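PDB 1TWU: hypothetical protein yycE from Bacillus subtilis, which is of unknown function but, as a vicinal oxygen chelate protein, is probably related to glyoxalases and fosfomycin resistance proteins. Local coordinates for residues Phe28-Glu31 against Lys36-Gly39; Glu40-Gln43 against Tyr47-Val50; Gly49-Leu54 against His60-Gln65; Gly117-Asp122 against Arg127-Asn132. One frame throughout, in Å; residues are numbered along the deposited sequence.

Contact 1 of 4, residues Phe28-Glu31 against Lys36-Gly39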
loop_
_atom_site.group_PDB
_atom_site.type_symbol
_atom_site.label_atom_id
_atom_site.label_comp_id
_atom_site.label_asym_id
_atom_site.label_seq_id
_atom_site.Cartn_x
_atom_site.Cartn_y
_atom_site.Cartn_z
ATOM N N PHE A 28 12.866 7.212 9.093
ATOM C CA PHE A 28 11.935 7.958 8.252
ATOM C C PHE A 28 10.500 7.875 8.763
ATOM O O PHE A 28 9.835 8.900 8.955
ATOM C CB PHE A 28 11.972 7.425 6.814
ATOM C CG PHE A 28 10.999 8.114 5.879
ATOM C CD1 PHE A 28 11.321 9.332 5.281
ATOM C CD2 PHE A 28 9.753 7.551 5.611
ATOM C CE1 PHE A 28 10.416 9.979 4.428
ATOM C CE2 PHE A 28 8.844 8.187 4.765
ATOM C CZ PHE A 28 9.176 9.405 4.171
ATOM N N TYR A 29 10.025 6.649 8.978
ATOM C CA TYR A 29 8.650 6.423 9.419
ATOM C C TYR A 29 8.335 6.703 10.875
ATOM O O TYR A 29 7.272 7.243 11.186
ATOM C CB TYR A 29 8.221 4.994 9.061
ATOM C CG TYR A 29 8.029 4.836 7.582
ATOM C CD1 TYR A 29 6.870 5.292 6.961
ATOM C CD2 TYR A 29 9.051 4.324 6.777
ATOM C CE1 TYR A 29 6.733 5.251 5.563
ATOM C CE2 TYR A 29 8.930 4.278 5.380
ATOM C CZ TYR A 29 7.772 4.744 4.780
ATOM O OH TYR A 29 7.658 4.726 3.411
ATOM N N GLU A 30 9.245 6.349 11.768
ATOM C CA GLU A 30 8.983 6.575 13.171
ATOM C C GLU A 30 9.450 7.956 13.609
ATOM O O GLU A 30 8.696 8.699 14.236
ATOM C CB GLU A 30 9.648 5.490 14.009
ATOM C CG GLU A 30 8.792 5.057 15.170
ATOM C CD GLU A 30 9.446 3.988 16.014
ATOM O OE1 GLU A 30 10.070 3.064 15.440
ATOM O OE2 GLU A 30 9.320 4.065 17.254
ATOM N N GLU A 31 10.686 8.305 13.275
ATOM C CA GLU A 31 11.211 9.612 13.642
ATOM C C GLU A 31 10.700 10.704 12.712
ATOM O O GLU A 31 10.442 11.825 13.145
ATOM C CB GLU A 31 12.733 9.625 13.597
ATOM C CG GLU A 31 13.413 8.671 14.546
ATOM C CD GLU A 31 14.898 8.985 14.684
ATOM O OE1 GLU A 31 15.686 8.046 14.957
ATOM O OE2 GLU A 31 15.276 10.175 14.528
ATOM N N LYS A 36 3.202 5.404 14.782
ATOM C CA LYS A 36 3.404 4.602 15.976
ATOM C C LYS A 36 3.848 3.182 15.641
ATOM O O LYS A 36 3.271 2.537 14.761
ATOM C CB LYS A 36 2.107 4.569 16.805
ATOM C CG LYS A 36 2.038 3.465 17.863
ATOM C CD LYS A 36 0.755 3.559 18.694
ATOM C CE LYS A 36 0.255 2.187 19.180
ATOM N NZ LYS A 36 1.233 1.406 20.001
ATOM N N ARG A 37 4.881 2.704 16.332
ATOM C CA ARG A 37 5.348 1.336 16.125
ATOM C C ARG A 37 4.368 0.419 16.865
ATOM O O ARG A 37 4.319 0.409 18.098
ATOM C CB ARG A 37 6.758 1.135 16.683
ATOM C CG ARG A 37 7.237 -0.298 16.507
ATOM C CD ARG A 37 8.611 -0.534 17.100
ATOM N NE ARG A 37 9.597 0.396 16.563
ATOM C CZ ARG A 37 10.908 0.194 16.612
ATOM N NH1 ARG A 37 11.387 -0.912 17.170
ATOM N NH2 ARG A 37 11.739 1.106 16.122
ATOM N N ILE A 38 3.583 -0.343 16.112
ATOM C CA ILE A 38 2.585 -1.221 16.708
ATOM C C ILE A 38 2.999 -2.681 16.743
ATOM O O ILE A 38 2.215 -3.541 17.134
ATOM C CB ILE A 38 1.232 -1.107 15.961
ATOM C CG1 ILE A 38 1.381 -1.591 14.516
ATOM C CG2 ILE A 38 0.751 0.338 15.993
ATOM C CD1 ILE A 38 0.091 -1.631 13.739
ATOM N N GLY A 39 4.233 -2.954 16.333
ATOM C CA GLY A 39 4.724 -4.317 16.330
ATOM C C GLY A 39 6.132 -4.395 15.779
ATOM O O GLY A 39 6.601 -3.470 15.115
HETATM O O HOH W 1 6.459 4.370 17.919
#

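Contact 2 of 4, residues Glu40-Gln43 against Tyr47-Val50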
loop_
_atom_site.group_PDB
_atom_site.type_symbol
_atom_site.label_atom_id
_atom_site.label_comp_id
_atom_site.label_asym_id
_atom_site.label_seq_id
_atom_site.Cartn_x
_atom_site.Cartn_y
_atom_site.Cartn_z
ATOM N N GLU A 40 6.813 -5.498 16.070
ATOM C CA GLU A 40 8.176 -5.722 15.598
ATOM C C GLU A 40 8.530 -7.165 15.911
ATOM O O GLU A 40 7.890 -7.806 16.744
ATOM C CB GLU A 40 9.168 -4.803 16.316
ATOM C CG GLU A 40 9.488 -5.266 17.733
ATOM C CD GLU A 40 10.459 -4.355 18.458
ATOM O OE1 GLU A 40 10.091 -3.192 18.743
ATOM O OE2 GLU A 40 11.591 -4.803 18.746
ATOM N N PHE A 41 9.547 -7.677 15.236
ATOM C CA PHE A 41 9.995 -9.039 15.467
ATOM C C PHE A 41 11.447 -9.172 15.030
ATOM O O PHE A 41 11.866 -8.615 14.006
ATOM C CB PHE A 41 9.094 -10.039 14.725
ATOM C CG PHE A 41 9.141 -9.924 13.224
ATOM C CD1 PHE A 41 10.058 -10.663 12.483
ATOM C CD2 PHE A 41 8.238 -9.103 12.547
ATOM C CE1 PHE A 41 10.073 -10.593 11.086
ATOM C CE2 PHE A 41 8.243 -9.024 11.149
ATOM C CZ PHE A 41 9.164 -9.774 10.419
ATOM N N SER A 42 12.216 -9.895 15.830
ATOM C CA SER A 42 13.619 -10.094 15.548
ATOM C C SER A 42 13.869 -11.565 15.271
ATOM O O SER A 42 13.334 -12.434 15.961
ATOM C CB SER A 42 14.448 -9.640 16.747
ATOM O OG SER A 42 15.829 -9.635 16.446
ATOM N N GLN A 43 14.671 -11.831 14.247
ATOM C CA GLN A 43 15.034 -13.188 13.858
ATOM C C GLN A 43 13.910 -14.210 13.785
ATOM O O GLN A 43 13.875 -15.158 14.574
ATOM C CB GLN A 43 16.111 -13.727 14.794
ATOM C CG GLN A 43 17.441 -13.019 14.677
ATOM C CD GLN A 43 18.388 -13.407 15.794
ATOM O OE1 GLN A 43 18.156 -13.080 16.962
ATOM N NE2 GLN A 43 19.460 -14.118 15.445
ATOM N N TYR A 47 14.216 -13.381 9.244
ATOM C CA TYR A 47 13.724 -12.033 8.997
ATOM C C TYR A 47 13.590 -11.183 10.253
ATOM O O TYR A 47 13.395 -11.683 11.362
ATOM C CB TYR A 47 12.351 -12.082 8.332
ATOM C CG TYR A 47 12.324 -12.500 6.881
ATOM C CD1 TYR A 47 12.550 -11.574 5.861
ATOM C CD2 TYR A 47 11.972 -13.799 6.524
ATOM C CE1 TYR A 47 12.411 -11.929 4.519
ATOM C CE2 TYR A 47 11.832 -14.166 5.190
ATOM C CZ TYR A 47 12.047 -13.228 4.192
ATOM O OH TYR A 47 11.862 -13.591 2.875
ATOM N N ASP A 48 13.691 -9.881 10.040
ATOM C CA ASP A 48 13.531 -8.884 11.081
ATOM C C ASP A 48 12.488 -7.955 10.480
ATOM O O ASP A 48 12.444 -7.790 9.263
ATOM C CB ASP A 48 14.839 -8.133 11.314
ATOM C CG ASP A 48 15.758 -8.851 12.283
ATOM O OD1 ASP A 48 15.838 -10.099 12.242
ATOM O OD2 ASP A 48 16.412 -8.159 13.087
ATOM N N GLY A 49 11.638 -7.366 11.314
ATOM C CA GLY A 49 10.623 -6.480 10.777
ATOM C C GLY A 49 10.008 -5.556 11.797
ATOM O O GLY A 49 10.177 -5.735 13.004
ATOM N N VAL A 50 9.283 -4.561 11.304
ATOM C CA VAL A 50 8.640 -3.584 12.165
ATOM C C VAL A 50 7.318 -3.169 11.530
ATOM O O VAL A 50 7.200 -3.105 10.310
ATOM C CB VAL A 50 9.563 -2.351 12.364
ATOM C CG1 VAL A 50 9.766 -1.624 11.040
ATOM C CG2 VAL A 50 8.984 -1.431 13.414
#

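Contact 3 of 4, residues Gly49-Leu54 against His60-Gln65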
loop_
_atom_site.group_PDB
_atom_site.type_symbol
_atom_site.label_atom_id
_atom_site.label_comp_id
_atom_site.label_asym_id
_atom_site.label_seq_id
_atom_site.Cartn_x
_atom_site.Cartn_y
_atom_site.Cartn_z
ATOM N N GLY A 49 11.638 -7.366 11.314
ATOM C CA GLY A 49 10.623 -6.480 10.777
ATOM C C GLY A 49 10.008 -5.556 11.797
ATOM O O GLY A 49 10.177 -5.735 13.004
ATOM N N VAL A 50 9.283 -4.561 11.304
ATOM C CA VAL A 50 8.640 -3.584 12.165
ATOM C C VAL A 50 7.318 -3.169 11.530
ATOM O O VAL A 50 7.200 -3.105 10.310
ATOM C CB VAL A 50 9.563 -2.351 12.364
ATOM C CG1 VAL A 50 9.766 -1.624 11.040
ATOM C CG2 VAL A 50 8.984 -1.431 13.414
ATOM N N MET A 51 6.316 -2.912 12.363
ATOM C CA MET A 51 5.006 -2.512 11.874
ATOM C C MET A 51 4.668 -1.102 12.361
ATOM O O MET A 51 4.856 -0.788 13.534
ATOM C CB MET A 51 3.943 -3.515 12.351
ATOM C CG MET A 51 4.144 -4.961 11.850
ATOM S SD MET A 51 5.467 -5.912 12.646
ATOM C CE MET A 51 4.830 -7.494 12.402
ATOM N N PHE A 52 4.187 -0.255 11.449
ATOM C CA PHE A 52 3.817 1.128 11.770
ATOM C C PHE A 52 2.329 1.366 11.540
ATOM O O PHE A 52 1.792 1.017 10.490
ATOM C CB PHE A 52 4.616 2.119 10.913
ATOM C CG PHE A 52 6.086 2.071 11.155
ATOM C CD1 PHE A 52 6.600 2.315 12.428
ATOM C CD2 PHE A 52 6.962 1.745 10.127
ATOM C CE1 PHE A 52 7.969 2.230 12.675
ATOM C CE2 PHE A 52 8.334 1.657 10.364
ATOM C CZ PHE A 52 8.836 1.899 11.641
ATOM N N GLY A 53 1.673 1.971 12.525
ATOM C CA GLY A 53 0.252 2.237 12.407
ATOM C C GLY A 53 -0.039 3.264 11.336
ATOM O O GLY A 53 0.773 4.149 11.076
ATOM N N LEU A 54 -1.207 3.158 10.718
ATOM C CA LEU A 54 -1.569 4.087 9.663
ATOM C C LEU A 54 -3.011 4.587 9.793
ATOM O O LEU A 54 -3.819 4.420 8.879
ATOM C CB LEU A 54 -1.367 3.402 8.314
ATOM C CG LEU A 54 -0.927 4.263 7.139
ATOM C CD1 LEU A 54 0.454 4.857 7.394
ATOM C CD2 LEU A 54 -0.924 3.393 5.904
ATOM N N HIS A 60 -2.104 -0.778 8.539
ATOM C CA HIS A 60 -0.733 -0.487 8.919
ATOM C C HIS A 60 0.272 -0.925 7.866
ATOM O O HIS A 60 -0.067 -1.614 6.897
ATOM C CB HIS A 60 -0.385 -1.143 10.266
ATOM C CG HIS A 60 -0.431 -2.641 10.249
ATOM N ND1 HIS A 60 -1.572 -3.357 10.545
ATOM C CD2 HIS A 60 0.520 -3.558 9.949
ATOM C CE1 HIS A 60 -1.321 -4.649 10.427
ATOM N NE2 HIS A 60 -0.059 -4.798 10.067
ATOM N N LEU A 61 1.516 -0.504 8.070
ATOM C CA LEU A 61 2.612 -0.833 7.175
ATOM C C LEU A 61 3.526 -1.814 7.888
ATOM O O LEU A 61 3.597 -1.818 9.118
ATOM C CB LEU A 61 3.433 0.421 6.847
ATOM C CG LEU A 61 2.792 1.635 6.174
ATOM C CD1 LEU A 61 3.828 2.750 6.020
ATOM C CD2 LEU A 61 2.247 1.228 4.816
ATOM N N GLU A 62 4.203 -2.658 7.118
ATOM C CA GLU A 62 5.185 -3.577 7.677
ATOM C C GLU A 62 6.415 -3.541 6.778
ATOM O O GLU A 62 6.305 -3.535 5.554
ATOM C CB GLU A 62 4.683 -5.020 7.753
ATOM C CG GLU A 62 5.808 -5.955 8.200
ATOM C CD GLU A 62 5.469 -7.430 8.112
ATOM O OE1 GLU A 62 4.727 -7.825 7.188
ATOM O OE2 GLU A 62 5.970 -8.200 8.961
ATOM N N PHE A 63 7.590 -3.491 7.386
ATOM C CA PHE A 63 8.836 -3.489 6.626
ATOM C C PHE A 63 9.669 -4.651 7.138
ATOM O O PHE A 63 9.823 -4.836 8.352
ATOM C CB PHE A 63 9.584 -2.164 6.806
ATOM C CG PHE A 63 8.943 -1.009 6.083
ATOM C CD1 PHE A 63 9.227 -0.768 4.739
ATOM C CD2 PHE A 63 8.030 -0.183 6.737
ATOM C CE1 PHE A 63 8.613 0.280 4.056
ATOM C CE2 PHE A 63 7.406 0.871 6.064
ATOM C CZ PHE A 63 7.697 1.104 4.720
ATOM N N THR A 64 10.185 -5.444 6.206
ATOM C CA THR A 64 10.988 -6.604 6.552
ATOM C C THR A 64 12.347 -6.616 5.852
ATOM O O THR A 64 12.496 -6.117 4.736
ATOM C CB THR A 64 10.233 -7.910 6.211
ATOM O OG1 THR A 64 9.868 -7.913 4.821
ATOM C CG2 THR A 64 8.975 -8.026 7.060
ATOM N N GLN A 65 13.332 -7.193 6.535
ATOM C CA GLN A 65 14.688 -7.312 6.019
ATOM C C GLN A 65 15.182 -8.730 6.280
ATOM O O GLN A 65 15.065 -9.236 7.395
ATOM C CB GLN A 65 15.595 -6.299 6.719
ATOM C CG GLN A 65 17.045 -6.343 6.286
ATOM C CD GLN A 65 17.851 -5.209 6.880
ATOM O OE1 GLN A 65 19.078 -5.263 6.929
ATOM N NE2 GLN A 65 17.169 -4.169 7.323
#

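Contact 4 of 4, residues Gly117-Asp122 against Arg127-Asn132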
loop_
_atom_site.group_PDB
_atom_site.type_symbol
_atom_site.label_atom_id
_atom_site.label_comp_id
_atom_site.label_asym_id
_atom_site.label_seq_id
_atom_site.Cartn_x
_atom_site.Cartn_y
_atom_site.Cartn_z
ATOM N N GLY A 117 0.571 19.584 -4.004
ATOM C CA GLY A 117 1.064 18.370 -3.388
ATOM C C GLY A 117 2.576 18.373 -3.296
ATOM O O GLY A 117 3.246 18.995 -4.125
ATOM N N VAL A 118 3.114 17.694 -2.283
ATOM C CA VAL A 118 4.558 17.598 -2.083
ATOM C C VAL A 118 4.954 16.127 -2.014
ATOM O O VAL A 118 4.386 15.366 -1.233
ATOM C CB VAL A 118 5.003 18.278 -0.769
ATOM C CG1 VAL A 118 6.496 18.059 -0.546
ATOM C CG2 VAL A 118 4.687 19.765 -0.818
ATOM N N THR A 119 5.928 15.733 -2.829
ATOM C CA THR A 119 6.395 14.351 -2.857
ATOM C C THR A 119 7.792 14.222 -2.259
ATOM O O THR A 119 8.731 14.887 -2.692
ATOM C CB THR A 119 6.427 13.798 -4.297
ATOM O OG1 THR A 119 5.123 13.907 -4.878
ATOM C CG2 THR A 119 6.855 12.332 -4.295
ATOM N N ILE A 120 7.913 13.367 -1.247
ATOM C CA ILE A 120 9.185 13.124 -0.571
ATOM C C ILE A 120 9.494 11.644 -0.745
ATOM O O ILE A 120 8.609 10.810 -0.565
ATOM C CB ILE A 120 9.088 13.406 0.954
ATOM C CG1 ILE A 120 8.545 14.823 1.215
ATOM C CG2 ILE A 120 10.442 13.196 1.601
ATOM C CD1 ILE A 120 9.358 15.954 0.612
ATOM N N GLU A 121 10.728 11.307 -1.104
ATOM C CA GLU A 121 11.075 9.892 -1.254
ATOM C C GLU A 121 11.504 9.311 0.084
ATOM O O GLU A 121 12.214 9.965 0.849
ATOM C CB GLU A 121 12.218 9.697 -2.240
ATOM C CG GLU A 121 11.918 10.091 -3.653
ATOM C CD GLU A 121 13.005 9.618 -4.598
ATOM O OE1 GLU A 121 14.198 9.834 -4.286
ATOM O OE2 GLU A 121 12.666 9.030 -5.649
ATOM N N ASP A 122 11.073 8.086 0.372
ATOM C CA ASP A 122 11.465 7.457 1.623
ATOM C C ASP A 122 12.852 6.864 1.359
ATOM O O ASP A 122 13.339 6.927 0.230
ATOM C CB ASP A 122 10.401 6.424 2.063
ATOM C CG ASP A 122 10.567 5.048 1.426
ATOM O OD1 ASP A 122 11.270 4.894 0.402
ATOM O OD2 ASP A 122 9.955 4.098 1.964
ATOM N N ARG A 127 7.532 6.820 -3.229
ATOM C CA ARG A 127 7.068 8.205 -3.298
ATOM C C ARG A 127 5.973 8.500 -2.265
ATOM O O ARG A 127 4.841 8.026 -2.382
ATOM C CB ARG A 127 6.540 8.520 -4.709
ATOM C CG ARG A 127 7.576 8.449 -5.841
ATOM C CD ARG A 127 8.607 9.551 -5.727
ATOM N NE ARG A 127 9.679 9.448 -6.719
ATOM C CZ ARG A 127 9.681 10.040 -7.912
ATOM N NH1 ARG A 127 8.661 10.792 -8.301
ATOM N NH2 ARG A 127 10.729 9.907 -8.709
ATOM N N ILE A 128 6.321 9.282 -1.251
ATOM C CA ILE A 128 5.364 9.646 -0.214
ATOM C C ILE A 128 4.798 11.028 -0.577
ATOM O O ILE A 128 5.503 12.043 -0.556
ATOM C CB ILE A 128 6.039 9.686 1.188
ATOM C CG1 ILE A 128 6.914 8.443 1.387
ATOM C CG2 ILE A 128 4.975 9.739 2.284
ATOM C CD1 ILE A 128 6.185 7.133 1.182
ATOM N N VAL A 129 3.517 11.057 -0.920
ATOM C CA VAL A 129 2.875 12.299 -1.316
ATOM C C VAL A 129 1.955 12.876 -0.249
ATOM O O VAL A 129 1.213 12.160 0.424
ATOM C CB VAL A 129 2.066 12.099 -2.627
ATOM C CG1 VAL A 129 1.568 13.444 -3.163
ATOM C CG2 VAL A 129 2.934 11.398 -3.655
ATOM N N PHE A 130 2.028 14.189 -0.096
ATOM C CA PHE A 130 1.186 14.912 0.844
ATOM C C PHE A 130 0.372 15.877 -0.022
ATOM O O PHE A 130 0.895 16.872 -0.531
ATOM C CB PHE A 130 2.070 15.649 1.852
ATOM C CG PHE A 130 2.935 14.728 2.662
ATOM C CD1 PHE A 130 2.472 14.189 3.862
ATOM C CD2 PHE A 130 4.190 14.347 2.197
ATOM C CE1 PHE A 130 3.246 13.278 4.589
ATOM C CE2 PHE A 130 4.971 13.441 2.911
ATOM C CZ PHE A 130 4.498 12.903 4.110
ATOM N N MET A 131 -0.902 15.547 -0.218
ATOM C CA MET A 131 -1.792 16.352 -1.047
ATOM C C MET A 131 -2.719 17.224 -0.201
ATOM O O MET A 131 -3.385 16.745 0.727
ATOM C CB MET A 131 -2.605 15.435 -1.973
ATOM C CG MET A 131 -3.528 16.147 -2.969
ATOM S SD MET A 131 -2.731 17.345 -4.074
ATOM C CE MET A 131 -1.561 16.331 -4.901
ATOM N N ASN A 132 -2.747 18.513 -0.524
ATOM C CA ASN A 132 -3.576 19.461 0.204
ATOM C C ASN A 132 -5.027 19.373 -0.233
ATOM O O ASN A 132 -5.523 20.254 -0.929
ATOM C CB ASN A 132 -3.075 20.889 -0.019
ATOM C CG ASN A 132 -3.689 21.877 0.956
ATOM O OD1 ASN A 132 -3.721 23.080 0.699
ATOM N ND2 ASN A 132 -4.164 21.374 2.091
HETATM O O HOH W 2 11.408 7.016 -6.547
#

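Contact 1 of 4, residues Phe28-Glu31 against Lys36-Gly39
Between the helical segment F28-E31 and the segment K36-G39, strand from R37, E30 and R37 are the only residues with heavy atoms within 4.5 Å, and just 119 Å² of surface is buried. F28 and Y29, near the end of helix 22-32, send their rings to other partners: Y29 meets F63 of the sheet, and F28 packs on P123 and I128 from the later part of the chain. E30 comes next and carries the contact. Its OE1 accepts from R37 NH2 at 2.7 Å and from R37 NE at 2.9 Å, a side-on grip in which two nitrogens share one oxygen. OE1 lies in the guanidinium plane, yet the carboxylate is turned 72° from it; NH2 takes the syn lone pair, and NE comes in from above the carboxylate plane (37° out of it). A bend at chi3 of R37 (-55°) swings the NE side of the guanidinium toward E30. The other oxygen works through a water, which donates to E30 OE2 (3.0 Å) and accepts from R37 N (2.8 Å), tying the carboxylate to the strand backbone as well. R37 NH1 makes a second salt bridge, with E40 OE1, and sharing between two carboxylates fixes the guanidinium. E31 O accepts from K97 NZ. The arrangement is the helix-to-strand step of a beta-alpha-beta-beta-beta module of the VOC fold, fastened at its surface by a salt bridge.

Contact 2 of 4, residues Glu40-Gln43 against Tyr47-Val50
Q43 N donates to D48 OD1 at 2.9 Å with an N-H...O angle of 159°, approaching from above the plane of the carboxylate. The neighbouring carbonyl, Y47 O, is 3.2 Å from Q43 N but sits at a poor angle, so the aspartate side chain accepts the amide proton here, where the chain turns a corner at S42 and Q43. F41 and G49 form an antiparallel hydrogen-bonded pair, F41 N to G49 O and G49 N to F41 O both measuring 3.0 Å, and E40 with V50 is the non-hydrogen-bonded pair beside it. With its CG between the backbone N and the carbonyl carbon (chi1 65°), the F41 ring folds across the partner strand and lays one face over the G49 backbone: G49 N lies 3.5 Å above the plane, over the ring centre, and G49 CA stands 3.8 Å from the centroid, 25° off the normal, a CH-pi contact. G49 has no side chain to stand between ring and strand. Y47 O meets the ring at its edge, 3.5 Å from F41 CE1, and Y47 CB lies 3.9 Å from the same carbon. The end of E40 leads away, to R37, while the F41 side chain also touches E62 and T64. Beyond its backbone bonds, the hairpin end is held by an aspartate receiving a backbone N-H and an aromatic face on glycine.

Contact 3 of 4, residues Gly49-Leu54 against His60-Gln65
Strands 49-53 and 60-65 run antiparallel, with axes approaching to 4.6 Å and directions 163° from each other, and pair from G49 with T64 to G53 with H60 through four backbone hydrogen bonds of V50 with F63 and F52 with L61. On the face bearing V50, F52, L61 and F63 the contact is apolar. The side chains of F52 and F63 cross at about a right angle and meet edge to edge, F52 CD2 lying 4.0 Å from F63 CD2. Just past the strand, L54 joins the same layer, its CD2 4.0 Å from L61 CD2. Helix 22-32 lies against this face, with L22 and I25 touching F63. The other face is mixed. M51 and E62 lie side by side and point the same way, M51 CE coming within 3.7 Å of E62 OE2; E62 is extended, its CG anti to the backbone N (chi1 174°). H60 presses CB against F52 O at 3.1 Å. The polar ends bond outside the pair, E62 OE1 in a salt bridge with R14 NH1 of the adjoining strand, H60 ND1 with A57 O and H60 NE2 with R14 NE. The chemistry thus separates an apolar, helix-backed face from a buried mixed one turned away from helix 22-32, where acid and imidazole share R14 and I136 of the second subunit packs on M51 and H60.

Contact 4 of 4, residues Gly117-Asp122 against Arg127-Asn132
A bend at chi2 of R127 (-68°) and an extended chain in E121 lay these two side chains alongside each other, pointing the same way. R127 NE donates to E121 OE2 at 3.2 Å, a long salt bridge with an N-H...O angle of 142°. The nitrogen comes in on the anti side of the oxygen, and OE2 lies 25° out of the guanidinium plane, a slanted, single-nitrogen link. T119 crosses R127 and V129 obliquely, touching each with one branch: CG2 rests 3.6 Å from R127 CD, and OG1 comes within 3.5 Å of V129 CG2. At the far end M131, curled at chi2 and chi3, brings CE to 3.7 Å from G117 CA. The opposite face carries V118, I120, I128 and F130. There F130 presents its ring edge to V118 O, 3.6 Å from CD2, and F130 CE2 lies 4.2 Å from I120 CG1. Helix 88-100 reaches this face through T95, which touches V118 and F130. Four backbone bonds, reciprocal between V118 and F130 and between I120 and I128, set the register; I120 N to I128 O is 2.8 Å. D122 packs CB on I128, and its OD1 accepts from D124 N and W126 N, bracing the turn, while OD2 meets Y29 OH of the first helix. This antiparallel hairpin is the closing pair of strands of the second beta-alpha-beta-beta-beta module in the VOC fold.

Overall arrangement
Contacts 1, 2 and 3 join three strands of one sheet and the end of helix 22-32, and contact 4 belongs to the other sheet, on the far side of the chain's centre. Contacts 2 and 3 share G49 and V50, so strand 47-53 is paired on both flanks. Contact 1 is a surface contact and depends on charge and a water; contact 2 is partly buried and mixes backbone, carboxylate and aromatic contacts. Contacts 3 and 4 are buried hairpins in equivalent positions of the two sheets, with apolar helix-facing sides, but the polar group in contact 3 is deep whereas the ion pair of contact 4 is partly exposed. Contacts 1 and 4 meet through Y29 and D122.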